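Local coordinates for alkylhalidase CmlS (Streptomyces venezuelae, PDB 3I3L), which is a flavin-dependent halogenase of chloramphenicol biosynthesis and carries an FAD cofactor covalently bonded to an aspartate, at residues A27-G32 against G187-R192; R309-G314 against V336-A341; D315-T320 against R361-A366. All blocks are in the same frame, centred on the assembly; numbering follows the deposited sequence.

Contact 1: residues A27-G32 against G187-R192. With FAD (flavin-adenine dinucleotide), chain B.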
# COMPACT_ATOMS: atom_id res chain seq x y z
N ALA A 27 0.75 23.40 9.63
CA ALA A 27 -0.64 23.06 9.86
C ALA A 27 -0.96 21.71 9.20
O ALA A 27 -0.49 21.41 8.08
CB ALA A 27 -1.57 24.10 9.24
N ILE A 28 -1.74 20.89 9.92
CA ILE A 28 -2.12 19.62 9.42
C ILE A 28 -3.60 19.51 9.46
O ILE A 28 -4.21 19.57 10.52
CB ILE A 28 -1.50 18.46 10.22
CG1 ILE A 28 0.01 18.40 9.99
CG2 ILE A 28 -2.08 17.09 9.69
CD1 ILE A 28 0.65 17.24 10.96
N ILE A 29 -4.20 19.31 8.30
CA ILE A 29 -5.67 19.12 8.20
C ILE A 29 -6.02 17.65 8.33
O ILE A 29 -5.68 16.86 7.44
CB ILE A 29 -6.17 19.59 6.79
CG1 ILE A 29 -5.80 21.05 6.54
CG2 ILE A 29 -7.66 19.41 6.61
CD1 ILE A 29 -5.69 21.42 5.02
N GLY A 30 -6.76 17.28 9.39
CA GLY A 30 -7.19 15.92 9.62
C GLY A 30 -6.38 15.20 10.69
O GLY A 30 -5.18 15.26 10.70
N GLY A 31 -7.07 14.53 11.61
CA GLY A 31 -6.36 13.76 12.64
C GLY A 31 -6.55 12.25 12.54
O GLY A 31 -6.50 11.56 13.56
N GLY A 32 -6.80 11.73 11.32
CA GLY A 32 -6.81 10.26 11.12
C GLY A 32 -5.35 9.81 11.11
O GLY A 32 -4.49 10.60 11.43
N GLY A 187 -12.42 13.53 1.61
CA GLY A 187 -12.98 14.87 1.61
C GLY A 187 -12.01 16.00 1.95
O GLY A 187 -12.46 17.12 2.26
N GLY A 188 -10.69 15.74 1.85
CA GLY A 188 -9.72 16.79 2.11
C GLY A 188 -9.90 17.98 1.15
O GLY A 188 -10.23 17.79 -0.03
N PRO A 189 -9.66 19.20 1.63
CA PRO A 189 -10.03 20.38 0.79
C PRO A 189 -9.07 20.70 -0.35
O PRO A 189 -9.49 21.29 -1.33
CB PRO A 189 -10.10 21.54 1.78
CG PRO A 189 -9.11 21.11 2.88
CD PRO A 189 -9.20 19.57 2.97
N ILE A 190 -7.80 20.31 -0.25
CA ILE A 190 -6.84 20.78 -1.25
C ILE A 190 -7.03 20.16 -2.62
O ILE A 190 -7.08 20.88 -3.65
CB ILE A 190 -5.36 20.70 -0.75
CG1 ILE A 190 -5.20 21.46 0.58
CG2 ILE A 190 -4.39 21.19 -1.86
CD1 ILE A 190 -3.78 21.78 0.95
N SER A 191 -7.16 18.83 -2.69
CA SER A 191 -7.29 18.23 -4.05
C SER A 191 -8.55 18.75 -4.73
O SER A 191 -8.60 18.86 -5.98
CB SER A 191 -7.31 16.70 -4.04
OG SER A 191 -8.36 16.25 -3.19
N ARG A 192 -9.56 19.07 -3.93
CA ARG A 192 -10.81 19.52 -4.48
C ARG A 192 -10.65 20.96 -4.95
O ARG A 192 -10.98 21.31 -6.08
CB ARG A 192 -11.96 19.43 -3.45
CG ARG A 192 -13.31 19.15 -4.13
CD ARG A 192 -13.66 20.24 -5.15
NE ARG A 192 -14.17 19.74 -6.45
CZ ARG A 192 -15.23 20.27 -7.10
NH1 ARG A 192 -15.63 19.77 -8.28
NH2 ARG A 192 -15.90 21.32 -6.56
PA FAD B . -9.14 9.28 7.13
O1A FAD B . -10.42 9.51 6.36
O2A FAD B . -9.04 8.01 7.89
O5B FAD B . -8.94 10.54 8.15
C5B FAD B . -9.15 11.87 7.70
C4B FAD B . -9.67 12.78 8.83
O4B FAD B . -9.76 14.12 8.30
C3B FAD B . -11.06 12.41 9.30
O3B FAD B . -11.04 12.10 10.66
C2B FAD B . -11.91 13.66 9.05
O2B FAD B . -12.73 13.94 10.14
C1B FAD B . -10.88 14.77 8.86
N9A FAD B . -11.22 15.88 8.00
C8A FAD B . -11.79 15.83 6.76
N7A FAD B . -11.91 17.09 6.29
C5A FAD B . -11.50 17.96 7.24
C6A FAD B . -11.44 19.34 7.27
N6A FAD B . -11.81 20.06 6.24
N1A FAD B . -10.91 19.93 8.39
C2A FAD B . -10.50 19.19 9.48
N3A FAD B . -10.56 17.83 9.42
C4A FAD B . -11.05 17.22 8.32
N1 FAD B . -7.56 0.54 4.78
C2 FAD B . -6.79 -0.42 5.40
O2 FAD B . -5.64 -0.14 5.68
N3 FAD B . -7.29 -1.67 5.67
C4 FAD B . -8.58 -2.00 5.33
O4 FAD B . -9.02 -3.16 5.62
C4X FAD B . -9.36 -1.04 4.68
N5 FAD B . -10.65 -1.32 4.35
C5X FAD B . -11.44 -0.34 3.80
C6 FAD B . -12.77 -0.62 3.44
C7 FAD B . -13.53 0.34 2.82
C7M FAD B . -14.96 0.07 2.44
C8 FAD B . -12.97 1.60 2.62
C8M FAD B . -13.78 2.70 2.05
C9 FAD B . -11.63 1.89 2.93
C9A FAD B . -10.89 0.89 3.53
N10 FAD B . -9.61 1.20 3.89
C10 FAD B . -8.82 0.24 4.41
C1' FAD B . -9.10 2.52 3.42
C2' FAD B . -8.61 3.33 4.60
O2' FAD B . -9.60 3.34 5.55
C3' FAD B . -8.15 4.73 4.28
O3' FAD B . -7.09 4.67 3.35
C4' FAD B . -7.62 5.45 5.56
O4' FAD B . -8.65 5.71 6.48
C5' FAD B . -7.02 6.79 5.18
O5' FAD B . -6.47 7.42 6.31
P FAD B . -6.42 9.00 6.25
O1P FAD B . -5.87 9.43 4.91
O2P FAD B . -5.75 9.53 7.51
O3P FAD B . -7.95 9.49 6.12

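Contact 2: residues R309-G314 against V336-A341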
# COMPACT_ATOMS: atom_id res chain seq x y z
N ARG A 309 4.13 24.92 -0.95
CA ARG A 309 4.09 24.73 0.49
C ARG A 309 3.08 23.69 1.01
O ARG A 309 2.71 23.73 2.18
CB ARG A 309 3.86 26.08 1.20
CG ARG A 309 5.01 27.04 1.02
CD ARG A 309 4.74 28.48 1.61
NE ARG A 309 5.92 29.35 1.38
CZ ARG A 309 7.02 29.34 2.16
NH1 ARG A 309 7.08 28.55 3.21
NH2 ARG A 309 8.07 30.09 1.86
N PHE A 310 2.56 22.84 0.13
CA PHE A 310 1.62 21.80 0.56
C PHE A 310 2.04 20.38 0.15
O PHE A 310 2.68 20.20 -0.85
CB PHE A 310 0.21 22.09 0.05
CG PHE A 310 0.01 21.79 -1.44
CD1 PHE A 310 -0.41 20.52 -1.87
CD2 PHE A 310 0.22 22.78 -2.41
CE1 PHE A 310 -0.62 20.26 -3.24
CE2 PHE A 310 0.00 22.53 -3.75
CZ PHE A 310 -0.41 21.27 -4.18
N PHE A 311 1.61 19.41 0.95
CA PHE A 311 1.70 18.01 0.67
C PHE A 311 0.31 17.41 0.91
O PHE A 311 -0.34 17.76 1.88
CB PHE A 311 2.72 17.32 1.61
CG PHE A 311 4.16 17.71 1.34
CD1 PHE A 311 5.00 16.86 0.67
CD2 PHE A 311 4.64 18.95 1.72
CE1 PHE A 311 6.26 17.20 0.32
CE2 PHE A 311 5.98 19.31 1.43
CZ PHE A 311 6.78 18.45 0.73
N LEU A 312 -0.12 16.47 0.04
CA LEU A 312 -1.29 15.65 0.30
C LEU A 312 -0.82 14.27 0.78
O LEU A 312 0.09 13.68 0.18
CB LEU A 312 -2.13 15.49 -0.99
CG LEU A 312 -2.36 16.73 -1.86
CD1 LEU A 312 -3.16 16.36 -3.08
CD2 LEU A 312 -3.07 17.93 -1.08
N CYS A 313 -1.45 13.75 1.86
CA CYS A 313 -1.09 12.44 2.39
C CYS A 313 -2.35 11.54 2.53
O CYS A 313 -3.44 12.04 2.81
CB CYS A 313 -0.46 12.58 3.80
SG CYS A 313 1.04 13.58 3.85
N GLY A 314 -2.21 10.21 2.33
CA GLY A 314 -3.31 9.30 2.51
C GLY A 314 -4.43 9.53 1.50
O GLY A 314 -4.16 9.94 0.41
N VAL A 336 4.86 9.91 6.83
CA VAL A 336 6.28 9.91 7.20
C VAL A 336 7.10 10.57 6.13
O VAL A 336 8.02 11.36 6.45
CB VAL A 336 6.80 8.48 7.45
CG1 VAL A 336 8.33 8.43 7.37
CG2 VAL A 336 6.32 7.96 8.84
N SER A 337 6.79 10.30 4.87
CA SER A 337 7.58 10.92 3.76
C SER A 337 7.37 12.40 3.65
O SER A 337 8.27 13.16 3.30
CB SER A 337 7.23 10.27 2.41
OG SER A 337 7.58 8.91 2.44
N ALA A 338 6.14 12.83 3.88
CA ALA A 338 5.82 14.26 3.73
C ALA A 338 6.52 15.03 4.88
O ALA A 338 7.00 16.11 4.65
CB ALA A 338 4.29 14.53 3.81
N ALA A 339 6.51 14.45 6.09
CA ALA A 339 7.25 14.99 7.22
C ALA A 339 8.77 15.15 6.88
O ALA A 339 9.35 16.22 7.06
CB ALA A 339 7.05 14.06 8.44
N ALA A 340 9.40 14.09 6.39
CA ALA A 340 10.81 14.12 6.10
C ALA A 340 11.05 15.13 5.00
O ALA A 340 12.09 15.80 4.98
CB ALA A 340 11.29 12.72 5.68
N ALA A 341 10.12 15.21 4.04
CA ALA A 341 10.26 16.13 2.92
C ALA A 341 10.23 17.58 3.39
O ALA A 341 11.04 18.40 2.94
CB ALA A 341 9.09 15.90 1.88

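Contact 3: residues D315-T320 against R361-A366. With FAD (flavin-adenine dinucleotide), chain B.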
# COMPACT_ATOMS: atom_id res chain seq x y z
N ASP A 315 -5.69 9.29 1.89
CA ASP A 315 -6.81 9.37 0.93
C ASP A 315 -6.91 10.76 0.33
O ASP A 315 -7.46 10.93 -0.76
CB ASP A 315 -8.15 9.00 1.58
CG ASP A 315 -8.27 7.53 1.92
OD1 ASP A 315 -7.34 6.73 1.69
OD2 ASP A 315 -9.29 7.18 2.48
N ALA A 316 -6.36 11.78 1.00
CA ALA A 316 -6.38 13.13 0.45
C ALA A 316 -5.62 13.18 -0.87
O ALA A 316 -5.91 14.01 -1.74
CB ALA A 316 -5.78 14.20 1.48
N ALA A 317 -4.62 12.29 -1.02
CA ALA A 317 -3.81 12.20 -2.25
C ALA A 317 -4.39 11.17 -3.23
O ALA A 317 -4.66 11.49 -4.38
CB ALA A 317 -2.34 11.79 -1.91
N CYS A 318 -4.56 9.93 -2.77
CA CYS A 318 -5.04 8.90 -3.65
C CYS A 318 -5.69 7.84 -2.86
O CYS A 318 -5.46 7.78 -1.66
CB CYS A 318 -3.89 8.34 -4.53
SG CYS A 318 -2.60 7.45 -3.60
N PHE A 319 -6.53 7.02 -3.51
CA PHE A 319 -7.31 5.95 -2.86
C PHE A 319 -7.18 4.66 -3.69
O PHE A 319 -7.28 4.65 -4.94
CB PHE A 319 -8.80 6.31 -2.75
CG PHE A 319 -9.61 5.28 -2.01
CD1 PHE A 319 -9.72 5.36 -0.64
CD2 PHE A 319 -10.18 4.19 -2.67
CE1 PHE A 319 -10.39 4.39 0.09
CE2 PHE A 319 -10.89 3.22 -1.98
CZ PHE A 319 -11.02 3.32 -0.58
N THR A 320 -6.88 3.58 -2.99
CA THR A 320 -6.57 2.32 -3.62
C THR A 320 -7.68 1.39 -3.19
O THR A 320 -8.08 1.41 -2.03
CB THR A 320 -5.17 1.74 -3.09
OG1 THR A 320 -5.12 1.89 -1.64
CG2 THR A 320 -4.00 2.47 -3.67
N ARG A 361 7.00 11.44 -7.45
CA ARG A 361 7.40 10.19 -8.11
C ARG A 361 7.13 8.98 -7.23
O ARG A 361 6.57 7.98 -7.67
CB ARG A 361 8.87 10.24 -8.46
CG ARG A 361 9.41 8.93 -8.93
CD ARG A 361 10.92 9.09 -9.25
NE ARG A 361 11.37 8.00 -10.12
CZ ARG A 361 12.21 7.05 -9.76
NH1 ARG A 361 12.67 7.03 -8.51
NH2 ARG A 361 12.58 6.10 -10.64
N THR A 362 7.51 9.08 -5.97
CA THR A 362 7.43 7.96 -5.08
C THR A 362 5.99 7.58 -4.85
O THR A 362 5.66 6.38 -4.84
CB THR A 362 8.19 8.25 -3.71
OG1 THR A 362 9.60 8.17 -3.96
CG2 THR A 362 7.93 7.21 -2.71
N TYR A 363 5.12 8.55 -4.61
CA TYR A 363 3.68 8.23 -4.35
C TYR A 363 3.03 7.69 -5.61
O TYR A 363 2.20 6.78 -5.55
CB TYR A 363 2.90 9.47 -3.87
CG TYR A 363 1.87 9.20 -2.78
CD1 TYR A 363 1.49 10.22 -1.89
CD2 TYR A 363 1.26 7.97 -2.68
CE1 TYR A 363 0.49 9.99 -0.91
CE2 TYR A 363 0.27 7.74 -1.75
CZ TYR A 363 -0.11 8.74 -0.87
OH TYR A 363 -1.06 8.43 0.09
N ARG A 364 3.36 8.28 -6.76
CA ARG A 364 2.76 7.92 -8.02
C ARG A 364 3.09 6.50 -8.35
O ARG A 364 2.20 5.73 -8.75
CB ARG A 364 3.21 8.86 -9.16
CG ARG A 364 2.44 8.62 -10.48
CD ARG A 364 2.71 9.67 -11.57
NE ARG A 364 2.38 11.05 -11.10
CZ ARG A 364 3.30 11.97 -10.77
NH1 ARG A 364 4.61 11.66 -10.85
NH2 ARG A 364 2.92 13.22 -10.38
N GLU A 365 4.36 6.14 -8.17
CA GLU A 365 4.83 4.82 -8.50
C GLU A 365 4.18 3.78 -7.59
O GLU A 365 3.86 2.70 -8.08
CB GLU A 365 6.35 4.73 -8.36
CG GLU A 365 7.06 5.57 -9.45
CD GLU A 365 8.57 5.36 -9.51
OE1 GLU A 365 9.15 4.79 -8.54
OE2 GLU A 365 9.15 5.77 -10.56
N ALA A 366 4.00 4.09 -6.30
CA ALA A 366 3.27 3.15 -5.39
C ALA A 366 1.84 2.92 -5.87
O ALA A 366 1.37 1.76 -5.94
CB ALA A 366 3.28 3.65 -4.02
PA FAD B . -9.14 9.28 7.13
O1A FAD B . -10.42 9.51 6.36
O2A FAD B . -9.04 8.01 7.89
O5B FAD B . -8.94 10.54 8.15
C5B FAD B . -9.15 11.87 7.70
C4B FAD B . -9.67 12.78 8.83
O4B FAD B . -9.76 14.12 8.30
C3B FAD B . -11.06 12.41 9.30
O3B FAD B . -11.04 12.10 10.66
C2B FAD B . -11.91 13.66 9.05
O2B FAD B . -12.73 13.94 10.14
C1B FAD B . -10.88 14.77 8.86
N9A FAD B . -11.22 15.88 8.00
C8A FAD B . -11.79 15.83 6.76
N7A FAD B . -11.91 17.09 6.29
C5A FAD B . -11.50 17.96 7.24
C6A FAD B . -11.44 19.34 7.27
N6A FAD B . -11.81 20.06 6.24
N1A FAD B . -10.91 19.93 8.39
C2A FAD B . -10.50 19.19 9.48
N3A FAD B . -10.56 17.83 9.42
C4A FAD B . -11.05 17.22 8.32
N1 FAD B . -7.56 0.54 4.78
C2 FAD B . -6.79 -0.42 5.40
O2 FAD B . -5.64 -0.14 5.68
N3 FAD B . -7.29 -1.67 5.67
C4 FAD B . -8.58 -2.00 5.33
O4 FAD B . -9.02 -3.16 5.62
C4X FAD B . -9.36 -1.04 4.68
N5 FAD B . -10.65 -1.32 4.35
C5X FAD B . -11.44 -0.34 3.80
C6 FAD B . -12.77 -0.62 3.44
C7 FAD B . -13.53 0.34 2.82
C7M FAD B . -14.96 0.07 2.44
C8 FAD B . -12.97 1.60 2.62
C8M FAD B . -13.78 2.70 2.05
C9 FAD B . -11.63 1.89 2.93
C9A FAD B . -10.89 0.89 3.53
N10 FAD B . -9.61 1.20 3.89
C10 FAD B . -8.82 0.24 4.41
C1' FAD B . -9.10 2.52 3.42
C2' FAD B . -8.61 3.33 4.60
O2' FAD B . -9.60 3.34 5.55
C3' FAD B . -8.15 4.73 4.28
O3' FAD B . -7.09 4.67 3.35
C4' FAD B . -7.62 5.45 5.56
O4' FAD B . -8.65 5.71 6.48
C5' FAD B . -7.02 6.79 5.18
O5' FAD B . -6.47 7.42 6.31
P FAD B . -6.42 9.00 6.25
O1P FAD B . -5.87 9.43 4.91
O2P FAD B . -5.75 9.53 7.51
O3P FAD B . -7.95 9.49 6.12
O HOH W 1 -3.17 6.74 -0.28

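Contact 1: residues A27-G32 against G187-R192
I29 lines the adenine site of the bound FAD, and P189 packs behind it. The I29 side chain and the CG–CD edge of the proline reach toward each other. I29 CG2 lies 4.0 Å from P189 CD. The same methyl lies 3.7 Å from FAD N1A. The other branch of I29 turns to the helix. Its CD1 is 4.0 Å from P189 CG and makes a looser contact with I190 CG1. CG1 stands anti to the carbonyl carbon (chi1 -57°) and CG2 anti to the backbone N, which places CG2 between the proline and the adenine.

I29 ends strand 25-29, and G30, G31 and G32 lead on to helix 33-44. This strand-turn-helix, with glycines at G30, G32 and G35, fits a Rossmann-type dinucleotide-binding motif. G30 and G32 give the cofactor room. G30 CA lies 3.4 Å from FAD O4B, and a side chain there would strike that atom. One on G32 would run into FAD O5B. E53 accepts a hydrogen bond from G31 N with OE1 and also bonds FAD through OE2. Across the contact, I190 lies in helix 189-194, and D182 OD2 accepts a hydrogen bond from I190 N. V154 of strand 151-155 touches I29, P189 and I190.

Contact 2: residues R309-G314 against V336-A341
F311 and C313 form two bumps on one face of the sheet, and A338 fits into the hollow between them. F311 is in strand 310-312 and C313 follows its end. Being two residues apart, both point at helix 327-347, while L312 between them points away. The methyl A338 CB sits 3.4 Å from C313 SG. It is also 3.9 Å from F311 CB. The fit at the sulfur is close.

The F311 ring then leans along the helix toward A341, which is nearly one turn after A338. F311 CG is anti to the carbonyl carbon (chi1 -70°), and this lays the ring against both alanine methyls. Its far end meets the second methyl, with F311 CE1 3.5 Å from A341 CB and CZ 3.6 Å from the same atom. Both methyls approach the ring obliquely. The small alanines let the helix lie near the strand, with 6.4 Å between F311 CA and A338 CA.

Helix 352-382 completes the surroundings of the phenyl ring: H356 stacks on F311 and Y359 meets it edge-to-face. On another side of helix 327-347, V336 and A339 pack on helix 33-44. Strand 310-312 itself pairs with strand 179-182 in the sheet.

Contact 3: residues D315-T320 against R361-A366
Y363 reaches from helix 352-382 into the bend of the loop 315-320, and A317 and C318 receive its ring. Both approach it obliquely on the same side of the ring plane, one by CE1 and one by CE2, the two carbons flanking CZ. A317 CB is 3.5 Å from Y363 CE1. C318 SG is 3.4 Å from Y363 CE2. The sulfur C318 SG is 4.2 Å from the centroid of the Y363 ring and 42° off its normal, an oblique sulfur-aromatic contact. C318 SG sits between its own backbone N and carbonyl carbon (chi1 66°), and this rotation turns the sulfur to the tyrosine. F305 stacks on the same tyrosine ring.

The phenol oxygen meets a water and two weak partners. The water lies 2.7 Å from Y363 OH and donates a hydrogen bond of 2.9 Å to C318 O. Y363 OH also makes weak hydrogen bonds with G314 N and S334 OG. A phenylalanine here would probably leave the water with one partner fewer and G314 N and S334 OG without their weak bonds to the phenol.

The start of the loop binds the cofactor. D315 N donates to FAD O1P (3.0 Å, 154° at the hydrogen). D315 OD1 accepts a hydrogen bond from FAD O3' at 2.7 Å. F319 presents its ring edge to the flavin, with CZ 3.8 Å from FAD C9. The chemistry thus divides along the loop: hydrogen bonds hold phosphate and ribityl chain at D315, while apolar, sulfur-aromatic and water-mediated contacts hold the following loop residues against Y363.

In the fold
Contacts 1 and 2 reach the same sheet. Their centres are about 12 Å apart and they are joined by packing, with I190 CG2 3.6 Å from L312 CD2. Contacts 2 and 3 are about 11 Å apart between centres. Residues 309-314 run directly into 315-320, and the consecutive helices 327-347 and 352-382 supply their partners. Contacts 1 and 3, about 15 Å apart between centres, both touch FAD and both come near its diphosphate. Contact 1 also flanks the adenine and its ribose, whereas contact 3 also meets the ribityl chain and flavin. Contact 2 touches FAD through G314, with the side chain of C313 about 6 Å from the cofactor.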